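Local coordinates for protein papain inhibitor (Streptomyces mobaraensis, PDB 5NTB) that is produced under heat stress, inhibits papain, bromelain and trypsin, and serves as a glutamine and lysine donor substrate for transglutaminase, at residues A36-W41 and C78-D84; I2-M8 and W106-R110; K11-Y15 and F90-L96; G21-I27 and V71-C75. All coordinates share one frame. Where two conformers were deposited one is given. Numbering follows the deposited sequence.

Contact 1 of 4, residues A36-W41 and C78-D84; sequences AIPAAW and CDRTHID. With SO4 (sulfate ion), chain D; SO4 (sulfate ion), chain C.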
loop_
_atom_site.group_PDB
_atom_site.type_symbol
_atom_site.label_atom_id
_atom_site.label_comp_id
_atom_site.label_asym_id
_atom_site.label_seq_id
_atom_site.Cartn_x
_atom_site.Cartn_y
_atom_site.Cartn_z
ATOM N N ALA A 36 1.724 0.318 -2.303
ATOM C CA ALA A 36 2.677 -0.739 -2.630
ATOM C C ALA A 36 2.784 -1.671 -1.434
ATOM O O ALA A 36 3.070 -1.223 -0.313
ATOM C CB ALA A 36 4.041 -0.149 -2.989
ATOM N N ILE A 37 2.515 -2.951 -1.667
ATOM C CA ILE A 37 2.414 -3.974 -0.628
ATOM C C ILE A 37 3.744 -4.710 -0.483
ATOM O O ILE A 37 4.382 -5.049 -1.490
ATOM C CB ILE A 37 1.265 -4.940 -0.954
ATOM C CG1 ILE A 37 -0.079 -4.223 -0.830
ATOM C CG2 ILE A 37 1.318 -6.227 -0.098
ATOM C CD1 ILE A 37 -0.394 -3.710 0.564
ATOM N N PRO A 38 4.196 -4.974 0.745
ATOM C CA PRO A 38 5.476 -5.674 0.944
ATOM C C PRO A 38 5.559 -6.997 0.199
ATOM O O PRO A 38 4.574 -7.735 0.079
ATOM C CB PRO A 38 5.528 -5.910 2.458
ATOM C CG PRO A 38 4.557 -4.996 3.044
ATOM C CD PRO A 38 3.590 -4.523 2.006
ATOM N N ALA A 39 6.787 -7.319 -0.231
ATOM C CA ALA A 39 7.011 -8.470 -1.098
ATOM C C ALA A 39 6.563 -9.776 -0.456
ATOM O O ALA A 39 6.185 -10.707 -1.170
ATOM C CB ALA A 39 8.488 -8.558 -1.484
ATOM N N ALA A 40 6.564 -9.861 0.875
ATOM C CA ALA A 40 6.232 -11.123 1.532
ATOM C C ALA A 40 4.797 -11.573 1.276
ATOM O O ALA A 40 4.480 -12.749 1.497
ATOM C CB ALA A 40 6.483 -11.013 3.034
ATOM N N TRP A 41 3.933 -10.688 0.777
ATOM C CA TRP A 41 2.555 -11.044 0.488
ATOM C C TRP A 41 2.341 -11.499 -0.945
ATOM O O TRP A 41 1.254 -11.992 -1.258
ATOM C CB TRP A 41 1.638 -9.855 0.770
ATOM C CG TRP A 41 1.697 -9.421 2.197
ATOM C CD1 TRP A 41 2.390 -8.362 2.715
ATOM C CD2 TRP A 41 1.037 -10.053 3.299
ATOM N NE1 TRP A 41 2.205 -8.304 4.083
ATOM C CE2 TRP A 41 1.382 -9.335 4.462
ATOM C CE3 TRP A 41 0.202 -11.170 3.417
ATOM C CZ2 TRP A 41 0.902 -9.692 5.728
ATOM C CZ3 TRP A 41 -0.276 -11.512 4.670
ATOM C CH2 TRP A 41 0.074 -10.778 5.805
ATOM N N CYS A 78 10.166 -3.444 1.755
ATOM C CA CYS A 78 9.321 -3.289 2.929
ATOM C C CYS A 78 9.226 -4.596 3.692
ATOM O O CYS A 78 9.035 -5.660 3.103
ATOM C CB CYS A 78 7.903 -2.873 2.535
ATOM S SG CYS A 78 7.665 -1.188 1.969
ATOM N N ASP A 79 9.348 -4.513 5.018
ATOM C CA ASP A 79 9.047 -5.675 5.838
ATOM C C ASP A 79 7.537 -5.914 5.862
ATOM O O ASP A 79 6.736 -5.105 5.370
ATOM C CB ASP A 79 9.587 -5.500 7.260
ATOM C CG ASP A 79 9.960 -6.835 7.927
ATOM O OD1 ASP A 79 9.599 -7.912 7.408
ATOM O OD2 ASP A 79 10.629 -6.802 8.980
ATOM N N ARG A 80 7.164 -7.028 6.494
ATOM C CA ARG A 80 5.821 -7.590 6.372
ATOM C C ARG A 80 4.671 -6.607 6.609
ATOM O O ARG A 80 3.648 -6.657 5.908
ATOM C CB ARG A 80 5.736 -8.750 7.356
ATOM C CG ARG A 80 4.508 -9.562 7.244
ATOM C CD ARG A 80 4.583 -10.719 8.230
ATOM N NE ARG A 80 3.286 -11.337 8.359
ATOM C CZ ARG A 80 2.355 -10.935 9.215
ATOM N NH1 ARG A 80 2.598 -9.909 10.035
ATOM N NH2 ARG A 80 1.189 -11.555 9.254
ATOM N N THR A 81 4.776 -5.745 7.618
ATOM C CA THR A 81 3.659 -4.854 7.921
ATOM C C THR A 81 3.956 -3.406 7.569
ATOM O O THR A 81 3.204 -2.510 7.973
ATOM C CB THR A 81 3.247 -4.956 9.386
ATOM O OG1 THR A 81 4.350 -4.572 10.204
ATOM C CG2 THR A 81 2.796 -6.396 9.732
ATOM N N HIS A 82 5.012 -3.163 6.803
ATOM C CA HIS A 82 5.365 -1.825 6.342
ATOM C C HIS A 82 4.774 -1.601 4.954
ATOM O O HIS A 82 5.190 -2.248 3.991
ATOM C CB HIS A 82 6.886 -1.689 6.346
ATOM C CG HIS A 82 7.415 -0.478 5.644
ATOM N ND1 HIS A 82 8.761 -0.307 5.398
ATOM C CD2 HIS A 82 6.800 0.618 5.143
ATOM C CE1 HIS A 82 8.950 0.834 4.761
ATOM N NE2 HIS A 82 7.775 1.417 4.595
ATOM N N ILE A 83 3.807 -0.677 4.844
ATOM C CA ILE A 83 3.224 -0.350 3.546
ATOM C C ILE A 83 3.835 0.939 3.030
ATOM O O ILE A 83 4.165 1.851 3.793
ATOM C CB ILE A 83 1.687 -0.253 3.607
ATOM C CG1 ILE A 83 1.230 0.835 4.585
ATOM C CG2 ILE A 83 1.103 -1.598 3.967
ATOM C CD1 ILE A 83 -0.295 1.034 4.600
ATOM N N ASP A 84 3.952 1.023 1.714
ATOM C CA ASP A 84 4.487 2.197 1.030
ATOM C C ASP A 84 3.312 2.806 0.268
ATOM O O ASP A 84 2.948 2.344 -0.820
ATOM C CB ASP A 84 5.638 1.792 0.109
ATOM C CG ASP A 84 6.661 2.903 -0.120
ATOM O OD1 ASP A 84 6.595 3.960 0.526
ATOM O OD2 ASP A 84 7.558 2.691 -0.961
HETATM S S SO4 D . 11.432 -1.890 7.213
HETATM O O1 SO4 D . 10.784 -1.854 8.524
HETATM O O2 SO4 D . 12.024 -0.589 6.908
HETATM O O3 SO4 D . 10.437 -2.244 6.192
HETATM O O4 SO4 D . 12.470 -2.922 7.227
HETATM S S SO4 C . 0.192 -9.911 12.669
HETATM O O1 SO4 C . -0.817 -9.730 13.709
HETATM O O2 SO4 C . 1.436 -10.340 13.302
HETATM O O3 SO4 C . -0.235 -10.914 11.702
HETATM O O4 SO4 C . 0.459 -8.650 11.982
HETATM O O HOH W 1 8.152 -8.288 2.866
#

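Contact 2 of 4, residues I2-M8 and W106-R110; sequences IPIGQKM and WKFVR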
loop_
_atom_site.group_PDB
_atom_site.type_symbol
_atom_site.label_atom_id
_atom_site.label_comp_id
_atom_site.label_asym_id
_atom_site.label_seq_id
_atom_site.Cartn_x
_atom_site.Cartn_y
_atom_site.Cartn_z
ATOM N N ILE A 2 -4.078 -14.119 1.297
ATOM C CA ILE A 2 -4.366 -12.724 1.626
ATOM C C ILE A 2 -5.386 -12.726 2.763
ATOM O O ILE A 2 -6.534 -13.126 2.538
ATOM C CB ILE A 2 -4.900 -11.949 0.418
ATOM C CG1 ILE A 2 -3.866 -11.932 -0.712
ATOM C CG2 ILE A 2 -5.270 -10.519 0.835
ATOM C CD1 ILE A 2 -4.429 -11.440 -2.039
ATOM N N PRO A 3 -5.014 -12.311 3.972
ATOM C CA PRO A 3 -5.960 -12.381 5.100
ATOM C C PRO A 3 -6.908 -11.186 5.152
ATOM O O PRO A 3 -6.745 -10.249 5.935
ATOM C CB PRO A 3 -5.029 -12.425 6.312
ATOM C CG PRO A 3 -3.828 -11.645 5.876
ATOM C CD PRO A 3 -3.670 -11.885 4.397
ATOM N N ILE A 4 -7.930 -11.236 4.292
ATOM C CA ILE A 4 -8.891 -10.145 4.197
ATOM C C ILE A 4 -9.499 -9.869 5.559
ATOM O O ILE A 4 -9.930 -10.789 6.267
ATOM C CB ILE A 4 -9.985 -10.483 3.175
ATOM C CG1 ILE A 4 -9.379 -10.746 1.798
ATOM C CG2 ILE A 4 -11.031 -9.370 3.134
ATOM C CD1 ILE A 4 -8.841 -9.513 1.125
ATOM N N GLY A 5 -9.534 -8.589 5.936
ATOM C CA GLY A 5 -10.176 -8.147 7.151
ATOM C C GLY A 5 -9.321 -8.206 8.396
ATOM O O GLY A 5 -9.749 -7.713 9.443
ATOM N N GLN A 6 -8.131 -8.783 8.329
ATOM C CA GLN A 6 -7.307 -8.922 9.522
ATOM C C GLN A 6 -6.472 -7.662 9.716
ATOM O O GLN A 6 -5.625 -7.338 8.877
ATOM C CB GLN A 6 -6.411 -10.153 9.444
ATOM C CG GLN A 6 -5.161 -10.023 10.305
ATOM C CD GLN A 6 -4.124 -11.085 10.012
ATOM O OE1 GLN A 6 -2.955 -10.770 9.766
ATOM N NE2 GLN A 6 -4.534 -12.345 10.056
ATOM N N LYS A 7 -6.707 -6.960 10.817
ATOM C CA LYS A 7 -5.979 -5.726 11.070
ATOM C C LYS A 7 -4.554 -6.051 11.487
ATOM O O LYS A 7 -4.306 -6.985 12.256
ATOM C CB LYS A 7 -6.677 -4.884 12.147
ATOM C CG LYS A 7 -8.045 -4.333 11.736
ATOM C CD LYS A 7 -8.135 -2.815 11.950
ATOM C CE LYS A 7 -9.284 -2.186 11.161
ATOM N NZ LYS A 7 -10.351 -3.184 10.847
ATOM N N MET A 8 -3.612 -5.296 10.947
ATOM C CA MET A 8 -2.209 -5.433 11.289
ATOM C C MET A 8 -1.664 -4.096 11.747
ATOM O O MET A 8 -2.081 -3.044 11.257
ATOM C CB MET A 8 -1.405 -5.930 10.108
ATOM C CG MET A 8 -1.621 -7.415 9.912
ATOM S SD MET A 8 -0.961 -7.999 8.364
ATOM C CE MET A 8 -2.020 -7.179 7.182
ATOM N N TRP A 106 -3.532 -1.338 9.398
ATOM C CA TRP A 106 -4.016 -1.529 8.042
ATOM C C TRP A 106 -4.524 -2.944 7.868
ATOM O O TRP A 106 -4.166 -3.854 8.616
ATOM C CB TRP A 106 -2.938 -1.180 6.993
ATOM C CG TRP A 106 -1.719 -2.050 6.946
ATOM C CD1 TRP A 106 -0.575 -1.908 7.683
ATOM C CD2 TRP A 106 -1.504 -3.165 6.080
ATOM N NE1 TRP A 106 0.342 -2.877 7.323
ATOM C CE2 TRP A 106 -0.207 -3.659 6.343
ATOM C CE3 TRP A 106 -2.277 -3.783 5.093
ATOM C CZ2 TRP A 106 0.330 -4.759 5.671
ATOM C CZ3 TRP A 106 -1.745 -4.874 4.415
ATOM C CH2 TRP A 106 -0.441 -5.344 4.702
ATOM N N LYS A 107 -5.375 -3.118 6.861
ATOM C CA LYS A 107 -5.890 -4.438 6.547
ATOM C C LYS A 107 -6.173 -4.484 5.061
ATOM O O LYS A 107 -6.508 -3.465 4.445
ATOM C CB LYS A 107 -7.162 -4.776 7.340
ATOM C CG LYS A 107 -8.332 -3.852 7.045
ATOM C CD LYS A 107 -9.573 -4.326 7.788
ATOM C CE LYS A 107 -10.748 -3.430 7.504
ATOM N NZ LYS A 107 -11.989 -3.942 8.185
ATOM N N PHE A 108 -6.002 -5.670 4.494
ATOM C CA PHE A 108 -6.497 -5.953 3.155
ATOM C C PHE A 108 -8.016 -6.009 3.160
ATOM O O PHE A 108 -8.621 -6.602 4.059
ATOM C CB PHE A 108 -5.964 -7.295 2.657
ATOM C CG PHE A 108 -4.471 -7.340 2.463
ATOM C CD1 PHE A 108 -3.882 -6.685 1.392
ATOM C CD2 PHE A 108 -3.668 -8.082 3.313
ATOM C CE1 PHE A 108 -2.507 -6.749 1.191
ATOM C CE2 PHE A 108 -2.293 -8.162 3.112
ATOM C CZ PHE A 108 -1.717 -7.492 2.042
ATOM N N VAL A 109 -8.633 -5.431 2.128
ATOM C CA VAL A 109 -10.084 -5.505 1.948
ATOM C C VAL A 109 -10.428 -5.810 0.497
ATOM O O VAL A 109 -9.610 -5.662 -0.411
ATOM C CB VAL A 109 -10.804 -4.206 2.363
ATOM C CG1 VAL A 109 -10.626 -3.933 3.846
ATOM C CG2 VAL A 109 -10.301 -3.039 1.531
ATOM N N ARG A 110 -11.679 -6.215 0.285
ATOM C CA ARG A 110 -12.209 -6.394 -1.063
ATOM C C ARG A 110 -13.459 -5.546 -1.273
ATOM O O ARG A 110 -13.545 -4.777 -2.233
ATOM C CB ARG A 110 -12.520 -7.867 -1.332
ATOM C CG ARG A 110 -11.308 -8.649 -1.794
ATOM C CD ARG A 110 -11.689 -9.838 -2.660
ATOM N NE ARG A 110 -10.506 -10.411 -3.297
ATOM C CZ ARG A 110 -9.782 -11.400 -2.778
ATOM N NH1 ARG A 110 -8.718 -11.857 -3.423
ATOM N NH2 ARG A 110 -10.122 -11.938 -1.613
HETATM O O HOH W 2 -5.535 -7.834 6.223
HETATM O O HOH W 3 -11.547 -5.948 10.165
#

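Contact 3 of 4, residues K11-Y15 and F90-L96; sequences KMTYY and FAKLAPL. With SO4 (sulfate ion), chain D.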
loop_
_atom_site.group_PDB
_atom_site.type_symbol
_atom_site.label_atom_id
_atom_site.label_comp_id
_atom_site.label_asym_id
_atom_site.label_seq_id
_atom_site.Cartn_x
_atom_site.Cartn_y
_atom_site.Cartn_z
ATOM N N LYS A 11 3.844 0.200 9.849
ATOM C CA LYS A 11 4.329 1.533 9.573
ATOM C C LYS A 11 4.021 1.864 8.129
ATOM O O LYS A 11 3.773 0.979 7.298
ATOM C CB LYS A 11 5.830 1.658 9.840
ATOM C CG LYS A 11 6.682 0.933 8.829
ATOM C CD LYS A 11 8.173 1.196 9.044
ATOM C CE LYS A 11 8.763 0.211 10.034
ATOM N NZ LYS A 11 10.252 0.191 9.974
ATOM N N MET A 12 4.024 3.152 7.842
ATOM C CA MET A 12 3.811 3.602 6.482
ATOM C C MET A 12 4.870 4.621 6.099
ATOM O O MET A 12 5.265 5.480 6.896
ATOM C CB MET A 12 2.414 4.191 6.290
ATOM C CG MET A 12 2.120 5.432 7.098
ATOM S SD MET A 12 0.445 6.015 6.764
ATOM C CE MET A 12 0.445 7.533 7.718
ATOM N N THR A 13 5.345 4.481 4.880
ATOM C CA THR A 13 6.137 5.487 4.199
ATOM C C THR A 13 5.394 5.858 2.931
ATOM O O THR A 13 4.284 5.385 2.676
ATOM C CB THR A 13 7.535 4.955 3.895
ATOM O OG1 THR A 13 7.419 3.713 3.197
ATOM C CG2 THR A 13 8.300 4.709 5.183
ATOM N N TYR A 14 5.995 6.709 2.118
ATOM C CA TYR A 14 5.349 7.030 0.857
ATOM C C TYR A 14 6.373 7.103 -0.262
ATOM O O TYR A 14 7.576 7.253 -0.033
ATOM C CB TYR A 14 4.548 8.337 0.927
ATOM C CG TYR A 14 5.400 9.563 1.127
ATOM C CD1 TYR A 14 5.995 10.193 0.043
ATOM C CD2 TYR A 14 5.620 10.079 2.398
ATOM C CE1 TYR A 14 6.784 11.298 0.212
ATOM C CE2 TYR A 14 6.410 11.197 2.572
ATOM C CZ TYR A 14 6.983 11.792 1.471
ATOM O OH TYR A 14 7.765 12.916 1.616
ATOM N N TYR A 15 5.871 7.005 -1.489
ATOM C CA TYR A 15 6.727 7.060 -2.663
ATOM C C TYR A 15 6.039 7.843 -3.767
ATOM O O TYR A 15 4.857 8.162 -3.681
ATOM C CB TYR A 15 7.136 5.655 -3.128
ATOM C CG TYR A 15 6.109 4.793 -3.852
ATOM C CD1 TYR A 15 4.957 4.334 -3.213
ATOM C CD2 TYR A 15 6.344 4.371 -5.157
ATOM C CE1 TYR A 15 4.061 3.500 -3.866
ATOM C CE2 TYR A 15 5.465 3.535 -5.809
ATOM C CZ TYR A 15 4.317 3.111 -5.163
ATOM O OH TYR A 15 3.434 2.274 -5.824
ATOM N N PHE A 90 -0.693 9.105 1.357
ATOM C CA PHE A 90 -0.053 9.361 2.649
ATOM C C PHE A 90 -0.448 10.723 3.200
ATOM O O PHE A 90 -0.762 10.857 4.390
ATOM C CB PHE A 90 1.458 9.255 2.467
ATOM C CG PHE A 90 2.261 9.366 3.730
ATOM C CD1 PHE A 90 2.455 10.593 4.344
ATOM C CD2 PHE A 90 2.896 8.243 4.254
ATOM C CE1 PHE A 90 3.233 10.702 5.488
ATOM C CE2 PHE A 90 3.684 8.350 5.397
ATOM C CZ PHE A 90 3.851 9.585 6.007
ATOM N N ALA A 91 -0.474 11.738 2.330
ATOM C CA ALA A 91 -0.761 13.102 2.745
ATOM C C ALA A 91 -2.159 13.250 3.320
ATOM O O ALA A 91 -2.412 14.203 4.063
ATOM C CB ALA A 91 -0.591 14.036 1.552
ATOM N N LYS A 92 -3.060 12.328 3.006
ATOM C CA LYS A 92 -4.406 12.365 3.561
ATOM C C LYS A 92 -4.445 11.917 5.016
ATOM O O LYS A 92 -5.431 12.191 5.718
ATOM C CB LYS A 92 -5.329 11.501 2.708
ATOM C CG LYS A 92 -5.439 12.019 1.283
ATOM C CD LYS A 92 -6.311 11.156 0.399
ATOM C CE LYS A 92 -6.367 11.772 -0.996
ATOM N NZ LYS A 92 -7.400 11.123 -1.836
ATOM N N LEU A 93 -3.408 11.216 5.474
ATOM C CA LEU A 93 -3.323 10.716 6.839
ATOM C C LEU A 93 -2.308 11.445 7.698
ATOM O O LEU A 93 -2.488 11.511 8.912
ATOM C CB LEU A 93 -2.948 9.230 6.839
ATOM C CG LEU A 93 -3.982 8.287 6.256
ATOM C CD1 LEU A 93 -3.433 6.875 6.307
ATOM C CD2 LEU A 93 -5.297 8.390 7.018
ATOM N N ALA A 94 -1.232 11.957 7.111
ATOM C CA ALA A 94 -0.133 12.495 7.898
ATOM C C ALA A 94 0.642 13.496 7.057
ATOM O O ALA A 94 0.626 13.412 5.825
ATOM C CB ALA A 94 0.800 11.376 8.377
ATOM N N PRO A 95 1.344 14.437 7.691
ATOM C CA PRO A 95 2.135 15.401 6.921
ATOM C C PRO A 95 3.276 14.718 6.186
ATOM O O PRO A 95 3.967 13.854 6.732
ATOM C CB PRO A 95 2.660 16.367 7.990
ATOM C CG PRO A 95 2.645 15.572 9.252
ATOM C CD PRO A 95 1.433 14.692 9.142
ATOM N N LEU A 96 3.480 15.128 4.933
ATOM C CA LEU A 96 4.550 14.533 4.139
ATOM C C LEU A 96 5.916 14.768 4.762
ATOM O O LEU A 96 6.820 13.943 4.595
ATOM C CB LEU A 96 4.528 15.083 2.715
ATOM C CG LEU A 96 3.319 14.598 1.912
ATOM C CD1 LEU A 96 3.222 15.305 0.577
ATOM C CD2 LEU A 96 3.385 13.083 1.734
HETATM S S SO4 D . 11.432 -1.890 7.213
HETATM O O1 SO4 D . 10.784 -1.854 8.524
HETATM O O2 SO4 D . 12.024 -0.589 6.908
HETATM O O3 SO4 D . 10.437 -2.244 6.192
HETATM O O4 SO4 D . 12.470 -2.922 7.227
#

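Contact 4 of 4, residues G21-I27 and V71-C75; sequences GACGTPI and VRDKC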
loop_
_atom_site.group_PDB
_atom_site.type_symbol
_atom_site.label_atom_id
_atom_site.label_comp_id
_atom_site.label_asym_id
_atom_site.label_seq_id
_atom_site.Cartn_x
_atom_site.Cartn_y
_atom_site.Cartn_z
ATOM N N GLY A 21 3.321 0.015 -12.216
ATOM C CA GLY A 21 3.559 -0.716 -10.989
ATOM C C GLY A 21 3.723 -2.207 -11.240
ATOM O O GLY A 21 3.663 -2.702 -12.365
ATOM N N ALA A 22 3.950 -2.937 -10.155
ATOM C CA ALA A 22 4.145 -4.379 -10.263
ATOM C C ALA A 22 2.892 -5.097 -10.730
ATOM O O ALA A 22 2.976 -6.253 -11.169
ATOM C CB ALA A 22 4.591 -4.949 -8.919
ATOM N N CYS A 23 1.733 -4.448 -10.654
ATOM C CA CYS A 23 0.536 -5.039 -11.231
ATOM C C CYS A 23 0.476 -4.845 -12.738
ATOM O O CYS A 23 -0.400 -5.426 -13.389
ATOM C CB CYS A 23 -0.716 -4.451 -10.573
ATOM S SG CYS A 23 -0.926 -4.986 -8.843
ATOM N N GLY A 24 1.395 -4.065 -13.308
ATOM C CA GLY A 24 1.396 -3.866 -14.744
ATOM C C GLY A 24 0.462 -2.789 -15.229
ATOM O O GLY A 24 0.137 -2.753 -16.422
ATOM N N THR A 25 0.006 -1.913 -14.347
ATOM C CA THR A 25 -0.887 -0.844 -14.740
ATOM C C THR A 25 -0.220 0.511 -14.519
ATOM O O THR A 25 0.701 0.629 -13.702
ATOM C CB THR A 25 -2.202 -0.904 -13.952
ATOM O OG1 THR A 25 -1.950 -0.617 -12.568
ATOM C CG2 THR A 25 -2.833 -2.282 -14.073
ATOM N N PRO A 26 -0.642 1.538 -15.252
ATOM C CA PRO A 26 0.003 2.851 -15.118
ATOM C C PRO A 26 -0.344 3.505 -13.792
ATOM O O PRO A 26 -1.510 3.571 -13.398
ATOM C CB PRO A 26 -0.564 3.643 -16.303
ATOM C CG PRO A 26 -1.858 2.980 -16.615
ATOM C CD PRO A 26 -1.626 1.523 -16.352
ATOM N N ILE A 27 0.684 3.997 -13.104
ATOM C CA ILE A 27 0.509 4.647 -11.815
ATOM C C ILE A 27 1.245 5.977 -11.818
ATOM O O ILE A 27 2.258 6.161 -12.501
ATOM C CB ILE A 27 0.999 3.764 -10.649
ATOM C CG1 ILE A 27 2.512 3.546 -10.724
ATOM C CG2 ILE A 27 0.253 2.445 -10.636
ATOM C CD1 ILE A 27 3.101 2.916 -9.452
ATOM N N VAL A 71 -4.481 -1.656 -4.046
ATOM C CA VAL A 71 -3.155 -2.242 -4.229
ATOM C C VAL A 71 -2.789 -2.148 -5.702
ATOM O O VAL A 71 -3.483 -2.700 -6.562
ATOM C CB VAL A 71 -3.122 -3.702 -3.763
ATOM C CG1 VAL A 71 -1.769 -4.323 -4.083
ATOM C CG2 VAL A 71 -3.469 -3.810 -2.277
ATOM N N ARG A 72 -1.682 -1.479 -6.001
ATOM C CA ARG A 72 -1.238 -1.323 -7.381
ATOM C C ARG A 72 0.230 -1.651 -7.581
ATOM O O ARG A 72 0.706 -1.613 -8.720
ATOM C CB ARG A 72 -1.487 0.109 -7.869
ATOM C CG ARG A 72 -2.936 0.521 -7.794
ATOM C CD ARG A 72 -3.469 0.850 -9.158
ATOM N NE ARG A 72 -4.845 1.344 -9.143
ATOM C CZ ARG A 72 -5.917 0.594 -9.367
ATOM N NH1 ARG A 72 -5.793 -0.702 -9.615
ATOM N NH2 ARG A 72 -7.122 1.150 -9.356
ATOM N N ASP A 73 0.967 -1.967 -6.525
ATOM C CA ASP A 73 2.411 -2.056 -6.670
ATOM C C ASP A 73 2.958 -2.925 -5.551
ATOM O O ASP A 73 2.256 -3.265 -4.593
ATOM C CB ASP A 73 3.024 -0.653 -6.644
ATOM C CG ASP A 73 4.348 -0.538 -7.400
ATOM O OD1 ASP A 73 4.909 -1.546 -7.868
ATOM O OD2 ASP A 73 4.846 0.610 -7.478
ATOM N N LYS A 74 4.230 -3.279 -5.699
ATOM C CA LYS A 74 4.974 -4.109 -4.766
ATOM C C LYS A 74 6.096 -3.278 -4.170
ATOM O O LYS A 74 6.733 -2.497 -4.877
ATOM C CB LYS A 74 5.551 -5.324 -5.495
ATOM C CG LYS A 74 6.408 -6.283 -4.670
ATOM C CD LYS A 74 6.633 -7.530 -5.513
ATOM C CE LYS A 74 7.772 -8.390 -5.045
ATOM N NZ LYS A 74 7.969 -9.450 -6.076
ATOM N N CYS A 75 6.340 -3.445 -2.868
ATOM C CA CYS A 75 7.453 -2.796 -2.183
ATOM C C CYS A 75 8.480 -3.866 -1.841
ATOM O O CYS A 75 8.314 -4.590 -0.844
ATOM C CB CYS A 75 6.957 -2.091 -0.918
ATOM S SG CYS A 75 8.265 -1.278 0.010
HETATM O O HOH W 4 0.577 -1.268 -11.342
HETATM O O HOH W 5 -3.146 -1.978 -10.446
#

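Contact 1 of 4, residues A36-W41 and C78-D84
An antiparallel strand pairing, extended by packing of P38 and a hydrogen bond from W41, joins the end of strand 35-38 to the turn leading into strand 82-86. A36 and D84 form a hydrogen-bonded pair: A36 N to D84 O is 2.8 Å and D84 N to A36 O 3.2 Å. Beyond it P38 fills the space: its CG lies 3.0 Å from H82 O and 3.2 Å from D79 O, while its CB meets C78 CB at 3.9 Å. The type I turn D79-H82 is tied to the 3-10 segment 39-41 by W41 NE1, which donates to R80 O (2.9 Å). R80 turns a face of its guanidinium to the CZ2/CH2 edge of the W41 indole (W41 CH2 to R80 NH2 3.7 Å). A water links A40 N to C78 O. Sulfates, probably from the crystallisation liquor, sit on D79 N and H82 ND1 and on the R80 guanidinium. Strand 35-38 also pairs in parallel with strand 65-75, consistent with the double-psi beta-barrel of this family.

Contact 2 of 4, residues I2-M8 and W106-R110
I2 opens the segment by setting its CG2 over the face of the F108 ring, 4.0 Å from the centroid, a CH-pi contact. P3 follows with CD 4.0 Å from F108 CD2. I4 reaches along the strand, its CD1 3.9 Å from F108 CB and its CG1 3.7 Å from R110 NH2. The type II turn P3-Q6 then places G5, at positive phi, where its N donates to F108 O (2.9 Å). A water is shared by P3 O, Q6 O and F108 N. At K7 two like charges come close, K7 NZ to K107 NZ 3.2 Å, and a second water bridges K107 NZ to G5 O. M8 closes the segment as a hydrogen-bonded antiparallel pair with W106: M8 N to W106 O is 2.8 Å and W106 N to M8 O 2.9 Å. M8 CE lies over the face of the W106 six-membered ring, 3.6 Å from its centroid (CH-pi), and M8 SD makes an oblique Met-aromatic contact at 4.8 Å. The N-terminal segment runs into strand 8-18 along one edge of strand 104-109, which pairs with strand 57-62 through K107 and V109, while W41 packs on P3, M8 and F108.

Contact 3 of 4, residues K11-Y15 and F90-L96
F90, in the short helical turn after strand 82-86, carries most of the contact with the strand. Its ring is held between two side chains: Y14 turns a ring edge toward one face in a T-shaped pair (centroids 4.9 Å apart, planes at 61°), and M12 CE lies over the opposite face, with M12 SD 4.7 Å from the centroid in a Met-aromatic contact. F90 CB also lies 3.6 Å from Y14 CB, and the ring atom F90 CE2 packs on M12 CG at 3.7 Å. F90 O then accepts from L93 N (2.9 Å) and A94 N (3.0 Å), which curls the chain back toward the strand. In this protein, of double-psi beta-barrel family, the segment connects strands 82-86 and 101-102, both of which pair with strand 8-18; here it packs on M12 and Y14, while T13 turns away to hydrogen-bond H82 and D84. L93 and A94 each bring CB to 3.9 Å from M12 CE, L93 also reaching V60 and A94 reaching V101 and Y62. After P95, whose side chain points away, L96 returns to the tyrosine: its CD2 sits over the face of the Y14 ring, 3.7 Å from the centroid, a CH-pi contact.

Contact 4 of 4, residues G21-I27 and V71-C75
D73 makes the one direct hydrogen bond across the contact. With chi1 at -153° (t) and chi2 near zero, its carboxylate swings to the G21-T25 loop, and D73 OD1 accepts from A22 N (2.8 Å) and from its own neighbour K74 N (2.9 Å), while OD2 is hydrogen-bonded to Y15 OH. Room for this exists because residue 21 is glycine: a CB there would clash with R72 O. A22 lies on the type I turn G21-G24 and sets its CB 3.6 Å from K74 CB; K74, t at every chi, leads its amine away. C23, chi1 m, sends SG to its disulfide with C53. R72 bends at an off-well chi2 of -119°, its CB 4.0 Å from I27 CG2. I27, chi1 p, brings CD1 to 3.5 Å from D73 OD2. Waters bridge R72 O to T25 N and R72 NH1 to T25 OG1. The segments are thus joined by a side-chain hydrogen bond to a buried carboxylate and by water bridges, not by strand pairing.

Overall arrangement
Contact 1 is the hub: it touches each of the others, with centres 13 Å from contacts 2 and 4 and 15 Å from contact 3. It meets contact 2 through T81 O to W106 NE1 (3.0 Å) and W41 CZ2 to M8 SD (3.6 Å). T13 OG1 of contact 3 is hydrogen-bonded to H82 NE2 (2.7 Å) and D84 OD1 (2.8 Å). Strand hydrogen bonds tie it to contact 4, I37 N to D73 O at 3.0 Å and I37 O to C75 N at 2.9 Å, beside the C75-C78 disulfide. Contacts 3 and 4 meet at Y15 OH and D73 OD2 (2.7 Å); contacts 2 and 4 do not touch. One sulfate joins contacts 1 and 3 through H82, D79 and K11.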